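Local coordinates for DNA polymerase III, gamma subunit-related protein (Thermotoga maritima, PDB 2GNO), which probably binds DNA and is related to the gamma and delta subunits of DNA polymerase III, though its own role is not established, at residues 19-25 / 114-120; 32-36 / 87-91. All coordinates share one frame. Where two conformers were deposited one is given. Numbering follows the deposited sequence.

Contact 1: 19-25 / 114-120; sequences ISILING and VIVLNTR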
# COMPACT_ATOMS: atom_id res chain seq x y z
N ILE A 19 18.62 16.87 7.09
CA ILE A 19 18.24 15.68 7.85
C ILE A 19 17.64 14.61 6.98
O ILE A 19 16.91 14.90 6.04
CB ILE A 19 17.26 16.02 9.01
CG1 ILE A 19 17.12 14.82 9.97
CG2 ILE A 19 15.89 16.52 8.50
CD1 ILE A 19 16.31 15.09 11.16
N SER A 20 18.00 13.36 7.30
CA SER A 20 17.51 12.17 6.65
C SER A 20 16.68 11.48 7.72
O SER A 20 17.18 11.22 8.82
CB SER A 20 18.66 11.32 6.14
OG SER A 20 19.29 11.99 5.07
N ILE A 21 15.42 11.22 7.41
CA ILE A 21 14.49 10.59 8.35
C ILE A 21 13.91 9.36 7.69
O ILE A 21 13.73 9.31 6.47
CB ILE A 21 13.32 11.57 8.70
CG1 ILE A 21 13.86 12.87 9.32
CG2 ILE A 21 12.31 10.90 9.66
CD1 ILE A 21 12.81 13.97 9.52
N LEU A 22 13.65 8.35 8.50
CA LEU A 22 13.03 7.14 8.03
C LEU A 22 11.78 7.01 8.84
O LEU A 22 11.86 6.92 10.08
CB LEU A 22 13.90 5.90 8.23
CG LEU A 22 13.25 4.60 7.69
CD1 LEU A 22 13.32 4.53 6.18
CD2 LEU A 22 13.93 3.46 8.25
N ILE A 23 10.64 7.03 8.15
CA ILE A 23 9.34 6.86 8.80
C ILE A 23 9.04 5.38 8.68
O ILE A 23 8.91 4.84 7.57
CB ILE A 23 8.26 7.77 8.19
CG1 ILE A 23 8.66 9.22 8.50
CG2 ILE A 23 6.89 7.44 8.78
CD1 ILE A 23 7.81 10.25 7.94
N ASN A 24 8.91 4.74 9.84
CA ASN A 24 8.72 3.30 9.96
C ASN A 24 7.41 2.91 10.64
O ASN A 24 7.05 3.46 11.69
CB ASN A 24 9.93 2.78 10.75
CG ASN A 24 10.01 1.25 10.84
OD1 ASN A 24 10.48 0.76 11.85
ND2 ASN A 24 9.58 0.52 9.81
N GLY A 25 6.69 1.95 10.08
CA GLY A 25 5.43 1.53 10.70
C GLY A 25 4.90 0.24 10.14
O GLY A 25 5.27 -0.14 9.03
N VAL A 114 15.53 17.98 3.43
CA VAL A 114 14.91 17.01 4.33
C VAL A 114 14.65 15.80 3.46
O VAL A 114 13.93 15.92 2.49
CB VAL A 114 13.61 17.50 4.93
CG1 VAL A 114 13.01 16.42 5.85
CG2 VAL A 114 13.84 18.80 5.69
N ILE A 115 15.27 14.67 3.77
CA ILE A 115 15.05 13.45 3.00
C ILE A 115 14.16 12.60 3.87
O ILE A 115 14.50 12.34 5.03
CB ILE A 115 16.35 12.72 2.64
CG1 ILE A 115 17.28 13.66 1.84
CG2 ILE A 115 16.01 11.46 1.85
CD1 ILE A 115 18.67 13.05 1.52
N VAL A 116 13.00 12.22 3.33
CA VAL A 116 12.01 11.42 4.06
C VAL A 116 11.86 10.07 3.38
O VAL A 116 11.17 9.93 2.39
CB VAL A 116 10.63 12.12 4.09
CG1 VAL A 116 9.69 11.40 5.10
CG2 VAL A 116 10.80 13.59 4.49
N LEU A 117 12.52 9.07 3.94
CA LEU A 117 12.44 7.72 3.45
C LEU A 117 11.35 7.05 4.27
O LEU A 117 11.06 7.50 5.39
CB LEU A 117 13.75 6.99 3.74
CG LEU A 117 15.08 7.57 3.24
CD1 LEU A 117 16.22 6.63 3.57
CD2 LEU A 117 15.05 7.78 1.80
N ASN A 118 10.71 6.03 3.73
CA ASN A 118 9.73 5.27 4.50
C ASN A 118 9.79 3.79 4.16
O ASN A 118 10.14 3.39 3.04
CB ASN A 118 8.30 5.86 4.48
CG ASN A 118 7.66 5.84 3.11
OD1 ASN A 118 7.35 4.79 2.59
ND2 ASN A 118 7.37 7.02 2.57
N THR A 119 9.46 2.98 5.15
CA THR A 119 9.50 1.53 5.02
C THR A 119 8.79 0.93 6.22
O THR A 119 8.54 1.60 7.21
CB THR A 119 10.95 0.97 5.03
OG1 THR A 119 10.95 -0.43 4.73
CG2 THR A 119 11.65 1.18 6.40
N ARG A 120 8.46 -0.34 6.11
CA ARG A 120 7.80 -1.09 7.18
C ARG A 120 8.75 -2.18 7.73
O ARG A 120 8.38 -2.91 8.64
CB ARG A 120 6.58 -1.77 6.56
CG ARG A 120 5.56 -0.82 5.87
CD ARG A 120 4.57 -1.62 5.07
NE ARG A 120 3.91 -2.62 5.93
CZ ARG A 120 3.25 -3.70 5.51
NH1 ARG A 120 3.13 -4.00 4.21
NH2 ARG A 120 2.71 -4.52 6.41
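Neighbouring parallel strands show how one backbone ladder can serve two differently packed faces, and 19-25 with 114-120 are a clear case. Their axes approach to 4.4 Å and cross at -26°, running nearly parallel, and residues pair in step from Ile19 with Val114 to Asn24 with Thr119. On the face carrying Ile19, Ile21 and Ile23, branched side chains nest: Ile19 CG2 rests 3.9 Å from Val114 CG1, while Ile23 CD1 reaches back along the strand to lie 3.6 Å from Val116 CG1. Helices 5-14 and 30-43 cover this ridged surface. On the other face Leu22 is the main bump, its CD1 lying 3.5 Å from Leu117 CB and its CD2 3.7 Å from Thr119 CG2, so that it fills the hollow between these two side chains. Ser20, smaller, turns its OG to Leu106 O.

Between the faces, hydrogen bonds alternate in direction: Ile115 N to Ile19 O, Ile21 N to Ile115 O, Leu117 N to Ile21 O and Ile23 N to Leu117 O are each 2.8 Å, and Thr119 N to Ile23 O is 3.1 Å. At the C-terminal end Asn24 ND2 donates to Thr119 O at 3.0 Å, beside a weak bond from Gly25 N. The chemistry thus implies a central seam of the P-loop NTPase-like sheet held by backbone bonds and apolar packing, to which the Asn24 amide adds one side-chain bond.

Contact 2: 32-36 / 87-91; sequences REVSL and IVHDC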
# COMPACT_ATOMS: atom_id res chain seq x y z
N ARG A 32 3.73 5.96 4.42
CA ARG A 32 3.69 6.72 3.17
C ARG A 32 2.89 8.01 3.28
O ARG A 32 3.32 9.04 2.77
CB ARG A 32 3.06 5.87 2.05
CG ARG A 32 3.90 4.70 1.56
CD ARG A 32 3.05 3.74 0.75
NE ARG A 32 2.30 4.44 -0.31
CZ ARG A 32 2.73 4.68 -1.55
NH1 ARG A 32 3.90 4.25 -1.99
NH2 ARG A 32 1.94 5.36 -2.39
N GLU A 33 1.73 7.95 3.94
CA GLU A 33 0.86 9.14 4.14
C GLU A 33 1.41 10.16 5.11
O GLU A 33 1.22 11.36 4.93
CB GLU A 33 -0.54 8.72 4.53
CG GLU A 33 -1.25 7.94 3.44
CD GLU A 33 -1.42 8.74 2.17
OE1 GLU A 33 -1.81 9.92 2.24
OE2 GLU A 33 -1.17 8.18 1.10
N VAL A 34 2.08 9.69 6.16
CA VAL A 34 2.75 10.59 7.08
C VAL A 34 3.86 11.35 6.30
O VAL A 34 4.01 12.58 6.47
CB VAL A 34 3.35 9.84 8.29
CG1 VAL A 34 4.28 10.75 9.11
CG2 VAL A 34 2.21 9.28 9.17
N SER A 35 4.61 10.62 5.48
CA SER A 35 5.69 11.17 4.65
C SER A 35 5.18 12.24 3.70
O SER A 35 5.79 13.30 3.59
CB SER A 35 6.40 10.06 3.84
OG SER A 35 6.90 9.04 4.69
N LEU A 36 4.09 11.94 3.00
CA LEU A 36 3.45 12.86 2.06
C LEU A 36 2.88 14.14 2.64
O LEU A 36 2.92 15.19 2.02
CB LEU A 36 2.36 12.14 1.27
CG LEU A 36 2.87 11.17 0.22
CD1 LEU A 36 1.76 10.26 -0.26
CD2 LEU A 36 3.50 11.91 -0.94
N ILE A 87 10.82 12.52 -0.88
CA ILE A 87 10.08 11.41 -0.30
C ILE A 87 10.41 10.14 -1.08
O ILE A 87 10.25 10.12 -2.30
CB ILE A 87 8.59 11.68 -0.30
CG1 ILE A 87 8.30 12.97 0.50
CG2 ILE A 87 7.84 10.51 0.31
CD1 ILE A 87 6.99 13.57 0.19
N VAL A 88 10.91 9.12 -0.40
CA VAL A 88 11.25 7.84 -1.06
C VAL A 88 10.38 6.80 -0.38
O VAL A 88 10.63 6.45 0.76
CB VAL A 88 12.71 7.47 -0.89
CG1 VAL A 88 13.04 6.17 -1.67
CG2 VAL A 88 13.61 8.63 -1.33
N HIS A 89 9.36 6.32 -1.09
CA HIS A 89 8.44 5.34 -0.51
C HIS A 89 8.97 3.92 -0.55
O HIS A 89 9.54 3.52 -1.56
CB HIS A 89 7.11 5.35 -1.24
CG HIS A 89 6.34 6.64 -1.13
ND1 HIS A 89 5.95 7.15 0.09
CD2 HIS A 89 5.77 7.42 -2.06
CE1 HIS A 89 5.25 8.25 -0.10
NE2 HIS A 89 5.11 8.43 -1.40
N ASP A 90 8.80 3.16 0.53
CA ASP A 90 9.26 1.76 0.58
C ASP A 90 10.73 1.63 0.13
O ASP A 90 11.06 0.84 -0.77
CB ASP A 90 8.28 0.90 -0.23
CG ASP A 90 6.91 0.81 0.45
OD1 ASP A 90 6.86 0.55 1.68
OD2 ASP A 90 5.88 0.92 -0.24
N CYS A 91 11.59 2.34 0.85
CA CYS A 91 13.03 2.45 0.55
C CYS A 91 13.92 1.21 0.63
O CYS A 91 15.07 1.25 0.14
CB CYS A 91 13.65 3.58 1.36
SG CYS A 91 13.57 3.20 3.07
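Helices pack on a sheet through the side chains that alternate strand residues send to that face, and in 87-91 Ile87 and His89 illustrate this against 32-36. Ile87, still in its strand, points toward the helix. Its CG2 lies 3.8 Å from Ser35 CB, and its CD1 comes within 3.6 Å of Ser35 O and 4.0 Å of Leu36 CD2, so the small serine lets helix and strand come close, with CA atoms of Ser35 and Ile87 6.6 Å apart. Val88 points away, as alternation along a strand requires. His89 points back toward the helix and is the largest contributor. The Arg32 guanidinium lies over one face of its ring, with Arg32 NH1 3.5 Å from His89 CB, while Leu36 CG meets the ring edge 3.8 Å from His89 CE1. The imidazole is fixed by hydrogen bonds to Glu54 and Asn118, and Arg32 has a salt bridge to Asp56. At Asp90 the backbone takes positive phi and psi (50° and 58°), turning the chain off the strand; Asp90 OD2 stays 4.3 Å from Arg32 NH1, beyond a salt bridge. Cys91 then leads away from the helix.

No hydrogen bond joins the two segments directly. Leu36 also lines a pocket holding 2-ethoxyethanol, probably from the crystallisation liquor. Helix 30-43 lies across one face of the sheet, where Ser35 also touches Ile23 and Val116, while strand 84-88 runs between strands 52-55 and 113-119 beneath it.

In the fold
Contacts 1 and 2 lie side by side, their centres 7 Å apart, and illustrate how sheet pairing and helix packing share a layered alpha/beta domain. Contact 1 is the more buried, joining two sheet strands; contact 2 is only partly buried and joins a helix to the next strand over, at the C-terminal end of that strand. Strand 19-24 leads along the chain into helix 30-43, and 32-36 / 87-91 is nested within the loop that 19-25 / 114-120 closes. Backbone hydrogen bonds dominate the first, whereas side-chain packing makes the second. The two also touch directly, Leu22 packing on Cys91 and Leu117 on Val88.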